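Local structure of 16S rRNA aminocarboxypropyltransferase (Vulcanisaeta distributa, 5APG) at residues A[40-45]-A[86-91]. The protein probably transfers the aminocarboxypropyl group of S-adenosylmethionine to N1-methylpseudouridine in 16S rRNA, the last step in making a hypermodified pseudouridine. Numbering follows the deposited sequence.
Sequences SGSIIL and GKFIRR
Strands 43-45 and 89-91 run parallel, 4.7 Å apart at their axes and 33° from alignment. Arg-90 sits between two hydrogen bonds to Ile-44: Ile-44 N donates to Ile-89 O, and Ile-44 O accepts from Arg-91 N. Ile-89 N gives a nearly straight hydrogen bond to Ser-42 O, and Gly-41 N hydrogen-bonds Lys-87 O ahead of the strands. Gly-41 has a positive phi, which favours glycine.

The Phe-88 ring is sandwiched. Ile-44 CD1 lies over one face, 4.0 Å from the ring centroid, in a CH-pi contact. Ile-44 CG1 is anti to the backbone N (chi1 -165°), which carries CD1 out over the ring; CG2 packs on Phe-88 CB at 3.4 Å. Lys-87 CG covers the opposite ring face. Ser-42 OG lies in plane at the ring edge, and is itself hydrogen-bonded to Pro-39 O and Ser-67 OG. The Lys-87 chain is extended until chi4 (66°), and NZ donates a short 2.5 Å hydrogen bond to Ser-40 OG. NZ also hydrogen-bonds Leu-38 O. An alanine here would remove CG from the ring face and the hydrogen bonds of NZ to Ser-40 OG and Leu-38 O, and would probably loosen Ser-40.

On the other side of the sheet, Ile-43 CD1 meets Ile-89 CG2 at 3.6 Å. That CG2 also lies over a face of the Arg-91 guanidinium, whose NH1 hydrogen-bonds Arg-90 O. Leu-45 touches the bound selenium analogue of S-adenosylmethionine.

Ile-43 and Ile-89 both pack on Ile-60 of helix 58-63. Strand 43-45 is flanked by strand 66-70, and 89-91 is an outermost strand of the parallel sheet of this SPOUT-fold enzyme.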
loop_
_atom_site.group_PDB
_atom_site.type_symbol
_atom_site.label_atom_id
_atom_site.label_comp_id
_atom_site.label_asym_id
_atom_site.label_seq_id
_atom_site.Cartn_x
_atom_site.Cartn_y
_atom_site.Cartn_z
ATOM N N SER A 40 -5.763 -14.922 -7.801
ATOM C CA SER A 40 -7.172 -14.694 -7.487
ATOM C C SER A 40 -7.444 -14.954 -6.008
ATOM O O SER A 40 -6.874 -15.868 -5.414
ATOM C CB SER A 40 -8.072 -15.586 -8.347
ATOM O OG SER A 40 -8.078 -15.157 -9.696
ATOM N N GLY A 41 -8.310 -14.144 -5.410
ATOM C CA GLY A 41 -8.677 -14.345 -4.022
ATOM C C GLY A 41 -7.648 -13.800 -3.053
ATOM O O GLY A 41 -7.789 -13.953 -1.841
ATOM N N SER A 42 -6.607 -13.167 -3.583
ATOM C CA SER A 42 -5.615 -12.513 -2.741
ATOM C C SER A 42 -6.140 -11.157 -2.283
ATOM O O SER A 42 -7.084 -10.622 -2.862
ATOM C CB SER A 42 -4.288 -12.332 -3.486
ATOM O OG SER A 42 -4.448 -11.538 -4.655
ATOM N N ILE A 43 -5.533 -10.617 -1.233
ATOM C CA ILE A 43 -5.686 -9.203 -0.921
ATOM C C ILE A 43 -4.993 -8.398 -2.010
ATOM O O ILE A 43 -3.826 -8.653 -2.315
ATOM C CB ILE A 43 -5.060 -8.828 0.446
ATOM C CG1 ILE A 43 -5.681 -9.641 1.586
ATOM C CG2 ILE A 43 -5.196 -7.329 0.708
ATOM C CD1 ILE A 43 -7.140 -9.309 1.836
ATOM N N ILE A 44 -5.690 -7.433 -2.605
ATOM C CA ILE A 44 -4.996 -6.479 -3.459
ATOM C C ILE A 44 -5.100 -5.091 -2.844
ATOM O O ILE A 44 -6.183 -4.628 -2.463
ATOM C CB ILE A 44 -5.522 -6.470 -4.931
ATOM C CG1 ILE A 44 -4.525 -5.734 -5.834
ATOM C CG2 ILE A 44 -6.921 -5.840 -5.057
ATOM C CD1 ILE A 44 -4.840 -5.829 -7.319
ATOM N N LEU A 45 -3.951 -4.447 -2.689
ATOM C CA LEU A 45 -3.953 -3.066 -2.245
ATOM C C LEU A 45 -4.544 -2.232 -3.366
ATOM O O LEU A 45 -4.244 -2.443 -4.543
ATOM C CB LEU A 45 -2.549 -2.594 -1.872
ATOM C CG LEU A 45 -1.903 -3.315 -0.682
ATOM C CD1 LEU A 45 -0.609 -2.629 -0.287
ATOM C CD2 LEU A 45 -2.852 -3.390 0.505
ATOM N N GLY A 86 -13.806 -7.988 -9.121
ATOM C CA GLY A 86 -14.260 -9.280 -8.629
ATOM C C GLY A 86 -13.181 -10.287 -8.256
ATOM O O GLY A 86 -13.375 -11.106 -7.359
ATOM N N LYS A 87 -12.046 -10.221 -8.944
ATOM C CA LYS A 87 -10.981 -11.211 -8.810
ATOM C C LYS A 87 -10.296 -11.184 -7.435
ATOM O O LYS A 87 -9.779 -12.203 -6.968
ATOM C CB LYS A 87 -9.957 -10.981 -9.927
ATOM C CG LYS A 87 -8.667 -11.788 -9.857
ATOM C CD LYS A 87 -7.858 -11.574 -11.138
ATOM C CE LYS A 87 -6.465 -12.194 -11.070
ATOM N NZ LYS A 87 -6.461 -13.680 -10.998
ATOM N N PHE A 88 -10.306 -10.022 -6.788
ATOM C CA PHE A 88 -9.526 -9.812 -5.571
ATOM C C PHE A 88 -10.359 -9.383 -4.367
ATOM O O PHE A 88 -11.536 -9.041 -4.491
ATOM C CB PHE A 88 -8.468 -8.738 -5.802
ATOM C CG PHE A 88 -7.565 -8.998 -6.971
ATOM C CD1 PHE A 88 -6.467 -9.829 -6.846
ATOM C CD2 PHE A 88 -7.811 -8.395 -8.195
ATOM C CE1 PHE A 88 -5.632 -10.065 -7.924
ATOM C CE2 PHE A 88 -6.982 -8.625 -9.276
ATOM C CZ PHE A 88 -5.889 -9.460 -9.137
ATOM N N ILE A 89 -9.718 -9.390 -3.202
ATOM C CA ILE A 89 -10.241 -8.716 -2.025
ATOM C C ILE A 89 -9.567 -7.346 -1.943
ATOM O O ILE A 89 -8.426 -7.221 -1.490
ATOM C CB ILE A 89 -9.999 -9.528 -0.739
ATOM C CG1 ILE A 89 -10.742 -10.866 -0.822
ATOM C CG2 ILE A 89 -10.475 -8.754 0.483
ATOM C CD1 ILE A 89 -10.269 -11.899 0.176
ATOM N N ARG A 90 -10.288 -6.324 -2.400
ATOM C CA ARG A 90 -9.718 -4.994 -2.594
ATOM C C ARG A 90 -9.753 -4.185 -1.306
ATOM O O ARG A 90 -10.815 -4.000 -0.712
ATOM C CB ARG A 90 -10.470 -4.252 -3.703
ATOM C CG ARG A 90 -10.465 -4.981 -5.042
ATOM C CD ARG A 90 -11.441 -4.346 -6.032
ATOM N NE ARG A 90 -11.002 -3.025 -6.475
ATOM C CZ ARG A 90 -11.642 -2.294 -7.382
ATOM N NH1 ARG A 90 -12.751 -2.758 -7.945
ATOM N NH2 ARG A 90 -11.175 -1.102 -7.731
ATOM N N ARG A 91 -8.590 -3.702 -0.882
ATOM C CA ARG A 91 -8.478 -2.935 0.356
ATOM C C ARG A 91 -7.565 -1.723 0.193
ATOM O O ARG A 91 -6.463 -1.836 -0.348
ATOM C CB ARG A 91 -7.947 -3.819 1.493
ATOM C CG ARG A 91 -8.862 -4.975 1.899
ATOM C CD ARG A 91 -10.185 -4.461 2.500
ATOM N NE ARG A 91 -11.030 -5.551 2.987
ATOM C CZ ARG A 91 -11.960 -6.168 2.262
ATOM N NH1 ARG A 91 -12.178 -5.811 0.999
ATOM N NH2 ARG A 91 -12.677 -7.148 2.801
#